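Local coordinates for fibronectin-binding protein BBK32 (Borrelia burgdorferi, PDB 6N1L) that binds fibronectin and inhibits the classical complement pathway, probably by binding the protease C1r through this helical domain, at residues Y9-A23 with Y79-Y92. Sequence-based numbering, arbitrary orientation.
Sequences YQSYLEGVKYNVDSA and YIQVSVKTAANFVY
Tyr-9 against Val-91, Val-16 against Thr-86 and Asn-19 against Tyr-79 and Val-82 mark an antiparallel helix-helix contact in an all-helical bundle. The start of helix 9-44 packs on the end of helix 66-87 and the turn after it. The segment axes approach to 8.4 Å at 160°. At the start of helix 9-44, Tyr-9 CG lies anti to the backbone N (chi1 -162°), which sends the ring across to residues 89-92. Its OH accepts a nearly straight hydrogen bond from Val-91 N (2.9 Å, 162°) in the ring plane, and a second bond joins it to Asp-95. Tyr-92 turns an edge to the Tyr-9 face in an offset edge-to-face pair. The Phe-90 ring completes this aromatic cluster. Its CZ rests 3.7 Å from both Leu-13 CD2 and Val-16 CG2. Asn-89 CB lies over one face of Tyr-12, offset toward the rim, as a CH-pi contact. The Asn-89 amide runs nearly parallel to that ring, and its ND2 bonds back to Thr-86 O. Midway, Thr-86 CG2 sits 3.4 Å from Tyr-12 O, close to the backbone. Asn-19 ND2 is tied to Gly-15 O (2.8 Å), which leaves OD1 at the edge of the Tyr-79 ring. Ser-22 CB stands over the centre of that ring, 3.3 Å from its centroid, as a CH-pi contact. Ala-23 CB meets Ile-80 CD1. Helix 122-147 packs against Val-16, Val-20 and Ile-80, while helix 93-117 touches Ile-80 and Phe-90.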
ATOM      1  N   TYR A   9      -9.754 -18.341  20.034  1.00 59.07           N
ATOM      2  CA  TYR A   9      -8.562 -18.302  19.195  1.00 57.11           C
ATOM      3  C   TYR A   9      -8.927 -18.178  17.725  1.00 58.29           C
ATOM      4  O   TYR A   9      -8.160 -17.605  16.940  1.00 54.24           O
ATOM      5  CB  TYR A   9      -7.728 -19.558  19.425  1.00 50.94           C
ATOM      6  CG  TYR A   9      -6.288 -19.485  18.970  1.00 48.78           C
ATOM      7  CD1 TYR A   9      -5.902 -19.991  17.732  1.00 46.19           C
ATOM      8  CD2 TYR A   9      -5.302 -18.952  19.799  1.00 45.20           C
ATOM      9  CE1 TYR A   9      -4.567 -19.951  17.322  1.00 44.77           C
ATOM     10  CE2 TYR A   9      -3.971 -18.903  19.397  1.00 41.76           C
ATOM     11  CZ  TYR A   9      -3.611 -19.403  18.158  1.00 41.66           C
ATOM     12  OH  TYR A   9      -2.291 -19.360  17.762  1.00 42.54           O
ATOM     13  N   GLN A  10     -10.085 -18.717  17.336  1.00 56.40           N
ATOM     14  CA  GLN A  10     -10.561 -18.553  15.966  1.00 57.71           C
ATOM     15  C   GLN A  10     -10.801 -17.088  15.639  1.00 54.12           C
ATOM     16  O   GLN A  10     -10.496 -16.636  14.528  1.00 57.99           O
ATOM     17  CB  GLN A  10     -11.842 -19.359  15.753  1.00 58.68           C
ATOM     18  CG  GLN A  10     -11.627 -20.656  15.001  1.00 61.84           C
ATOM     19  CD  GLN A  10     -10.807 -20.462  13.741  1.00 63.94           C
ATOM     20  OE1 GLN A  10     -11.111 -19.599  12.912  1.00 69.59           O
ATOM     21  NE2 GLN A  10      -9.754 -21.262  13.590  1.00 62.88           N
ATOM     22  N   SER A  11     -11.345 -16.326  16.592  1.00 50.53           N
ATOM     23  CA  SER A  11     -11.617 -14.918  16.323  1.00 53.71           C
ATOM     24  C   SER A  11     -10.329 -14.124  16.128  1.00 52.51           C
ATOM     25  O   SER A  11     -10.331 -13.110  15.419  1.00 52.21           O
ATOM     26  CB  SER A  11     -12.460 -14.316  17.447  1.00 47.72           C
ATOM     27  OG  SER A  11     -11.661 -13.849  18.517  1.00 52.93           O
ATOM     28  N   TYR A  12      -9.226 -14.559  16.746  1.00 48.04           N
ATOM     29  CA  TYR A  12      -7.928 -13.963  16.443  1.00 51.69           C
ATOM     30  C   TYR A  12      -7.529 -14.235  14.998  1.00 50.34           C
ATOM     31  O   TYR A  12      -7.120 -13.321  14.271  1.00 45.89           O
ATOM     32  CB  TYR A  12      -6.856 -14.500  17.392  1.00 46.73           C
ATOM     33  CG  TYR A  12      -7.086 -14.190  18.857  1.00 49.83           C
ATOM     34  CD1 TYR A  12      -7.567 -12.954  19.263  1.00 52.23           C
ATOM     35  CD2 TYR A  12      -6.812 -15.143  19.837  1.00 54.78           C
ATOM     36  CE1 TYR A  12      -7.774 -12.672  20.605  1.00 54.73           C
ATOM     37  CE2 TYR A  12      -7.020 -14.871  21.182  1.00 52.13           C
ATOM     38  CZ  TYR A  12      -7.499 -13.633  21.559  1.00 52.57           C
ATOM     39  OH  TYR A  12      -7.706 -13.354  22.894  1.00 53.65           O
ATOM     40  N   LEU A  13      -7.636 -15.494  14.567  1.00 48.12           N
ATOM     41  CA  LEU A  13      -7.278 -15.841  13.196  1.00 51.78           C
ATOM     42  C   LEU A  13      -8.168 -15.112  12.193  1.00 53.37           C
ATOM     43  O   LEU A  13      -7.691 -14.649  11.149  1.00 53.07           O
ATOM     44  CB  LEU A  13      -7.363 -17.356  13.004  1.00 51.31           C
ATOM     45  CG  LEU A  13      -6.322 -18.185  13.764  1.00 55.29           C
ATOM     46  CD1 LEU A  13      -6.792 -19.620  13.943  1.00 55.35           C
ATOM     47  CD2 LEU A  13      -4.977 -18.143  13.054  1.00 53.01           C
ATOM     48  N   GLU A  14      -9.460 -14.983  12.508  1.00 52.21           N
ATOM     49  CA  GLU A  14     -10.380 -14.250  11.642  1.00 53.36           C
ATOM     50  C   GLU A  14     -10.018 -12.770  11.580  1.00 51.26           C
ATOM     51  O   GLU A  14     -10.012 -12.164  10.502  1.00 52.01           O
ATOM     52  CB  GLU A  14     -11.816 -14.425  12.139  1.00 56.74           C
ATOM     53  CG  GLU A  14     -12.409 -15.804  11.888  1.00 61.92           C
ATOM     54  CD  GLU A  14     -11.921 -16.420  10.589  1.00 66.07           C
ATOM     55  OE1 GLU A  14     -10.997 -17.261  10.642  1.00 66.61           O
ATOM     56  OE2 GLU A  14     -12.462 -16.064   9.518  1.00 70.66           O
ATOM     57  N   GLY A  15      -9.741 -12.168  12.740  1.00 48.11           N
ATOM     58  CA  GLY A  15      -9.351 -10.767  12.769  1.00 46.61           C
ATOM     59  C   GLY A  15      -8.092 -10.488  11.966  1.00 45.45           C
ATOM     60  O   GLY A  15      -8.009  -9.484  11.256  1.00 42.77           O
ATOM     61  N   VAL A  16      -7.096 -11.372  12.057  1.00 41.72           N
ATOM     62  CA  VAL A  16      -5.872 -11.151  11.289  1.00 42.22           C
ATOM     63  C   VAL A  16      -6.147 -11.312   9.798  1.00 46.47           C
ATOM     64  O   VAL A  16      -5.696 -10.501   8.975  1.00 38.97           O
ATOM     65  CB  VAL A  16      -4.761 -12.091  11.785  1.00 42.71           C
ATOM     66  CG1 VAL A  16      -3.634 -12.180  10.765  1.00 36.50           C
ATOM     67  CG2 VAL A  16      -4.242 -11.603  13.134  1.00 38.32           C
ATOM     68  N   LYS A  17      -6.937 -12.324   9.430  1.00 46.57           N
ATOM     69  CA  LYS A  17      -7.264 -12.535   8.025  1.00 47.29           C
ATOM     70  C   LYS A  17      -7.994 -11.331   7.439  1.00 44.17           C
ATOM     71  O   LYS A  17      -7.696 -10.901   6.317  1.00 47.42           O
ATOM     72  CB  LYS A  17      -8.101 -13.805   7.867  1.00 52.71           C
ATOM     73  CG  LYS A  17      -8.514 -14.089   6.431  1.00 57.91           C
ATOM     74  CD  LYS A  17      -9.841 -14.830   6.362  1.00 61.19           C
ATOM     75  CE  LYS A  17     -10.553 -14.558   5.042  1.00 63.02           C
ATOM     76  NZ  LYS A  17     -12.004 -14.311   5.260  1.00 62.40           N
ATOM     77  N   TYR A  18      -8.933 -10.755   8.190  1.00 42.38           N
ATOM     78  CA  TYR A  18      -9.666  -9.601   7.684  1.00 45.70           C
ATOM     79  C   TYR A  18      -8.741  -8.408   7.476  1.00 46.37           C
ATOM     80  O   TYR A  18      -8.804  -7.725   6.444  1.00 39.95           O
ATOM     81  CB  TYR A  18     -10.797  -9.216   8.637  1.00 45.94           C
ATOM     82  CG  TYR A  18     -11.402  -7.883   8.267  1.00 49.67           C
ATOM     83  CD1 TYR A  18     -12.301  -7.784   7.210  1.00 53.40           C
ATOM     84  CD2 TYR A  18     -11.065  -6.723   8.956  1.00 47.20           C
ATOM     85  CE1 TYR A  18     -12.850  -6.567   6.848  1.00 53.35           C
ATOM     86  CE2 TYR A  18     -11.614  -5.498   8.601  1.00 50.85           C
ATOM     87  CZ  TYR A  18     -12.507  -5.427   7.549  1.00 54.56           C
ATOM     88  OH  TYR A  18     -13.055  -4.211   7.188  1.00 54.07           O
ATOM     89  N   ASN A  19      -7.888  -8.127   8.462  1.00 41.56           N
ATOM     90  CA  ASN A  19      -7.061  -6.930   8.370  1.00 39.39           C
ATOM     91  C   ASN A  19      -5.951  -7.090   7.340  1.00 39.81           C
ATOM     92  O   ASN A  19      -5.585  -6.111   6.674  1.00 33.51           O
ATOM     93  CB  ASN A  19      -6.503  -6.574   9.746  1.00 39.59           C
ATOM     94  CG  ASN A  19      -7.544  -5.917  10.637  1.00 42.80           C
ATOM     95  OD1 ASN A  19      -7.715  -4.697  10.616  1.00 41.55           O
ATOM     96  ND2 ASN A  19      -8.258  -6.728  11.419  1.00 39.83           N
ATOM     97  N   VAL A  20      -5.416  -8.305   7.176  1.00 37.02           N
ATOM     98  CA  VAL A  20      -4.424  -8.533   6.130  1.00 35.93           C
ATOM     99  C   VAL A  20      -5.064  -8.380   4.751  1.00 40.22           C
ATOM    100  O   VAL A  20      -4.493  -7.749   3.846  1.00 34.87           O
ATOM    101  CB  VAL A  20      -3.768  -9.913   6.313  1.00 36.90           C
ATOM    102  CG1 VAL A  20      -2.888 -10.245   5.120  1.00 36.97           C
ATOM    103  CG2 VAL A  20      -2.944  -9.925   7.598  1.00 34.80           C
ATOM    104  N   ASP A  21      -6.269  -8.927   4.576  1.00 37.47           N
ATOM    105  CA  ASP A  21      -6.976  -8.760   3.307  1.00 39.87           C
ATOM    106  C   ASP A  21      -7.217  -7.292   3.002  1.00 36.65           C
ATOM    107  O   ASP A  21      -7.042  -6.848   1.860  1.00 36.50           O
ATOM    108  CB  ASP A  21      -8.312  -9.505   3.337  1.00 44.69           C
ATOM    109  CG  ASP A  21      -8.205 -10.939   2.845  1.00 54.81           C
ATOM    110  OD1 ASP A  21      -7.102 -11.358   2.417  1.00 54.41           O
ATOM    111  OD2 ASP A  21      -9.234 -11.654   2.896  1.00 60.71           O
ATOM    112  N   SER A  22      -7.629  -6.519   4.011  1.00 36.68           N
ATOM    113  CA  SER A  22      -7.831  -5.090   3.815  1.00 37.94           C
ATOM    114  C   SER A  22      -6.525  -4.387   3.482  1.00 34.25           C
ATOM    115  O   SER A  22      -6.514  -3.429   2.706  1.00 33.02           O
ATOM    116  CB  SER A  22      -8.459  -4.468   5.056  1.00 39.55           C
ATOM    117  OG  SER A  22      -9.684  -5.108   5.381  1.00 41.59           O
ATOM    118  N   ALA A  23      -5.417  -4.825   4.077  1.00 32.81           N
ATOM    119  CA  ALA A  23      -4.133  -4.206   3.756  1.00 31.26           C
ATOM    120  C   ALA A  23      -3.743  -4.500   2.317  1.00 32.54           C
ATOM    121  O   ALA A  23      -3.215  -3.619   1.615  1.00 30.63           O
ATOM    122  CB  ALA A  23      -3.050  -4.703   4.720  1.00 29.46           C
ATOM    123  N   TYR A  79      -4.185  -1.045   9.306  1.00 33.24           N
ATOM    124  CA  TYR A  79      -4.609  -2.428   9.120  1.00 34.22           C
ATOM    125  C   TYR A  79      -3.528  -3.396   9.599  1.00 32.10           C
ATOM    126  O   TYR A  79      -3.832  -4.404  10.252  1.00 33.49           O
ATOM    127  CB  TYR A  79      -4.949  -2.695   7.653  1.00 32.58           C
ATOM    128  CG  TYR A  79      -6.337  -2.243   7.226  1.00 35.12           C
ATOM    129  CD1 TYR A  79      -7.455  -2.519   8.013  1.00 36.46           C
ATOM    130  CD2 TYR A  79      -6.530  -1.542   6.039  1.00 34.29           C
ATOM    131  CE1 TYR A  79      -8.726  -2.109   7.623  1.00 40.02           C
ATOM    132  CE2 TYR A  79      -7.788  -1.128   5.643  1.00 36.63           C
ATOM    133  CZ  TYR A  79      -8.884  -1.415   6.436  1.00 38.78           C
ATOM    134  OH  TYR A  79     -10.133  -1.003   6.037  1.00 43.33           O
ATOM    135  N   ILE A  80      -2.261  -3.107   9.295  1.00 28.88           N
ATOM    136  CA  ILE A  80      -1.185  -4.006   9.717  1.00 31.42           C
ATOM    137  C   ILE A  80      -0.969  -3.923  11.225  1.00 31.23           C
ATOM    138  O   ILE A  80      -0.667  -4.931  11.879  1.00 32.04           O
ATOM    139  CB  ILE A  80       0.113  -3.698   8.941  1.00 28.87           C
ATOM    140  CG1 ILE A  80      -0.084  -4.001   7.453  1.00 30.00           C
ATOM    141  CG2 ILE A  80       1.307  -4.505   9.490  1.00 29.54           C
ATOM    142  CD1 ILE A  80      -0.570  -5.398   7.183  1.00 32.53           C
ATOM    143  N   GLN A  81      -1.124  -2.731  11.809  1.00 30.82           N
ATOM    144  CA  GLN A  81      -0.902  -2.600  13.246  1.00 37.19           C
ATOM    145  C   GLN A  81      -1.959  -3.359  14.035  1.00 34.99           C
ATOM    146  O   GLN A  81      -1.640  -3.982  15.060  1.00 34.86           O
ATOM    147  CB  GLN A  81      -0.864  -1.128  13.652  1.00 37.74           C
ATOM    148  CG  GLN A  81       0.386  -0.419  13.171  1.00 39.81           C
ATOM    149  CD  GLN A  81       0.495   0.999  13.687  1.00 41.87           C
ATOM    150  OE1 GLN A  81      -0.505   1.702  13.804  1.00 41.12           O
ATOM    151  NE2 GLN A  81       1.717   1.426  13.989  1.00 50.00           N
ATOM    152  N   VAL A  82      -3.209  -3.354  13.553  1.00 34.82           N
ATOM    153  CA  VAL A  82      -4.246  -4.194  14.152  1.00 38.68           C
ATOM    154  C   VAL A  82      -3.912  -5.672  13.964  1.00 39.14           C
ATOM    155  O   VAL A  82      -4.126  -6.495  14.870  1.00 35.13           O
ATOM    156  CB  VAL A  82      -5.623  -3.857  13.554  1.00 39.37           C
ATOM    157  CG1 VAL A  82      -6.690  -4.858  14.031  1.00 40.74           C
ATOM    158  CG2 VAL A  82      -6.017  -2.436  13.903  1.00 38.97           C
ATOM    159  N   SER A  83      -3.405  -6.033  12.780  1.00 32.96           N
ATOM    160  CA  SER A  83      -3.013  -7.415  12.524  1.00 32.33           C
ATOM    161  C   SER A  83      -1.960  -7.867  13.524  1.00 32.20           C
ATOM    162  O   SER A  83      -2.055  -8.971  14.079  1.00 34.17           O
ATOM    163  CB  SER A  83      -2.471  -7.561  11.101  1.00 32.86           C
ATOM    164  OG  SER A  83      -3.537  -7.565  10.162  1.00 41.94           O
ATOM    165  N   VAL A  84      -0.962  -7.015  13.779  1.00 31.69           N
ATOM    166  CA  VAL A  84       0.137  -7.368  14.674  1.00 32.66           C
ATOM    167  C   VAL A  84      -0.367  -7.492  16.108  1.00 36.68           C
ATOM    168  O   VAL A  84      -0.029  -8.444  16.821  1.00 34.10           O
ATOM    169  CB  VAL A  84       1.276  -6.337  14.558  1.00 36.30           C
ATOM    170  CG1 VAL A  84       2.286  -6.504  15.690  1.00 34.82           C
ATOM    171  CG2 VAL A  84       1.965  -6.466  13.197  1.00 31.58           C
ATOM    172  N   LYS A  85      -1.197  -6.537  16.546  1.00 34.04           N
ATOM    173  CA  LYS A  85      -1.735  -6.615  17.903  1.00 36.24           C
ATOM    174  C   LYS A  85      -2.524  -7.905  18.109  1.00 40.36           C
ATOM    175  O   LYS A  85      -2.382  -8.580  19.145  1.00 35.40           O
ATOM    176  CB  LYS A  85      -2.612  -5.390  18.191  1.00 38.55           C
ATOM    177  CG  LYS A  85      -1.817  -4.118  18.456  1.00 50.53           C
ATOM    178  CD  LYS A  85      -2.628  -2.842  18.177  1.00 53.71           C
ATOM    179  CE  LYS A  85      -1.779  -1.812  17.411  1.00 52.84           C
ATOM    180  NZ  LYS A  85      -1.852  -0.431  17.980  1.00 55.61           N
ATOM    181  N   THR A  86      -3.346  -8.270  17.124  1.00 34.48           N
ATOM    182  CA  THR A  86      -4.139  -9.491  17.221  1.00 38.09           C
ATOM    183  C   THR A  86      -3.256 -10.726  17.129  1.00 38.23           C
ATOM    184  O   THR A  86      -3.416 -11.678  17.908  1.00 35.56           O
ATOM    185  CB  THR A  86      -5.203  -9.507  16.127  1.00 38.91           C
ATOM    186  OG1 THR A  86      -6.024  -8.345  16.251  1.00 42.03           O
ATOM    187  CG2 THR A  86      -6.093 -10.746  16.263  1.00 40.22           C
ATOM    188  N   ALA A  87      -2.291 -10.725  16.207  1.00 32.06           N
ATOM    189  CA  ALA A  87      -1.424 -11.889  16.058  1.00 33.38           C
ATOM    190  C   ALA A  87      -0.502 -12.106  17.250  1.00 33.81           C
ATOM    191  O   ALA A  87       0.081 -13.193  17.372  1.00 34.02           O
ATOM    192  CB  ALA A  87      -0.581 -11.771  14.785  1.00 32.31           C
ATOM    193  N   ALA A  88      -0.320 -11.106  18.115  1.00 32.16           N
ATOM    194  CA  ALA A  88       0.522 -11.323  19.283  1.00 33.44           C
ATOM    195  C   ALA A  88      -0.080 -12.344  20.242  1.00 33.59           C
ATOM    196  O   ALA A  88       0.630 -12.797  21.145  1.00 32.61           O
ATOM    197  CB  ALA A  88       0.775 -10.009  20.024  1.00 35.21           C
ATOM    198  N   ASN A  89      -1.353 -12.707  20.059  1.00 33.64           N
ATOM    199  CA  ASN A  89      -2.004 -13.770  20.821  1.00 34.24           C
ATOM    200  C   ASN A  89      -1.734 -15.160  20.248  1.00 37.82           C
ATOM    201  O   ASN A  89      -2.082 -16.162  20.894  1.00 37.61           O
ATOM    202  CB  ASN A  89      -3.521 -13.519  20.883  1.00 38.15           C
ATOM    203  CG  ASN A  89      -3.873 -12.246  21.644  1.00 44.84           C
ATOM    204  OD1 ASN A  89      -3.768 -12.187  22.871  1.00 43.71           O
ATOM    205  ND2 ASN A  89      -4.284 -11.219  20.914  1.00 41.95           N
ATOM    206  N   PHE A  90      -1.130 -15.255  19.064  1.00 33.25           N
ATOM    207  CA  PHE A  90      -0.858 -16.556  18.458  1.00 36.01           C
ATOM    208  C   PHE A  90       0.209 -17.308  19.249  1.00 34.62           C
ATOM    209  O   PHE A  90       1.187 -16.722  19.731  1.00 34.70           O
ATOM    210  CB  PHE A  90      -0.405 -16.384  17.001  1.00 40.35           C
ATOM    211  CG  PHE A  90      -1.493 -15.891  16.061  1.00 38.54           C
ATOM    212  CD1 PHE A  90      -2.830 -15.940  16.419  1.00 39.08           C
ATOM    213  CD2 PHE A  90      -1.157 -15.367  14.806  1.00 39.43           C
ATOM    214  CE1 PHE A  90      -3.815 -15.491  15.555  1.00 42.66           C
ATOM    215  CE2 PHE A  90      -2.138 -14.921  13.942  1.00 36.68           C
ATOM    216  CZ  PHE A  90      -3.467 -14.982  14.317  1.00 44.52           C
ATOM    217  N   VAL A  91       0.031 -18.630  19.383  1.00 39.85           N
ATOM    218  CA  VAL A  91       0.924 -19.441  20.180  1.00 42.15           C
ATOM    219  C   VAL A  91       1.560 -20.605  19.422  1.00 47.14           C
ATOM    220  O   VAL A  91       2.593 -21.124  19.870  1.00 45.18           O
ATOM    221  CB  VAL A  91       0.214 -19.979  21.444  1.00 37.68           C
ATOM    222  CG1 VAL A  91      -0.191 -18.828  22.346  1.00 38.19           C
ATOM    223  CG2 VAL A  91      -0.989 -20.812  21.050  1.00 43.85           C
ATOM    224  N   TYR A  92       0.987 -21.046  18.299  1.00 44.19           N
ATOM    225  CA  TYR A  92       1.480 -22.224  17.597  1.00 47.75           C
ATOM    226  C   TYR A  92       2.567 -21.851  16.591  1.00 53.89           C
ATOM    227  O   TYR A  92       2.839 -20.679  16.327  1.00 53.74           O
ATOM    228  CB  TYR A  92       0.318 -22.956  16.924  1.00 48.39           C
ATOM    229  CG  TYR A  92      -0.768 -23.312  17.908  1.00 51.30           C
ATOM    230  CD1 TYR A  92      -0.560 -24.285  18.883  1.00 49.57           C
ATOM    231  CD2 TYR A  92      -1.982 -22.651  17.898  1.00 48.93           C
ATOM    232  CE1 TYR A  92      -1.545 -24.601  19.799  1.00 46.89           C
ATOM    233  CE2 TYR A  92      -2.973 -22.959  18.812  1.00 51.17           C
ATOM    234  CZ  TYR A  92      -2.747 -23.937  19.760  1.00 51.16           C
ATOM    235  OH  TYR A  92      -3.731 -24.238  20.666  1.00 54.11           O
TER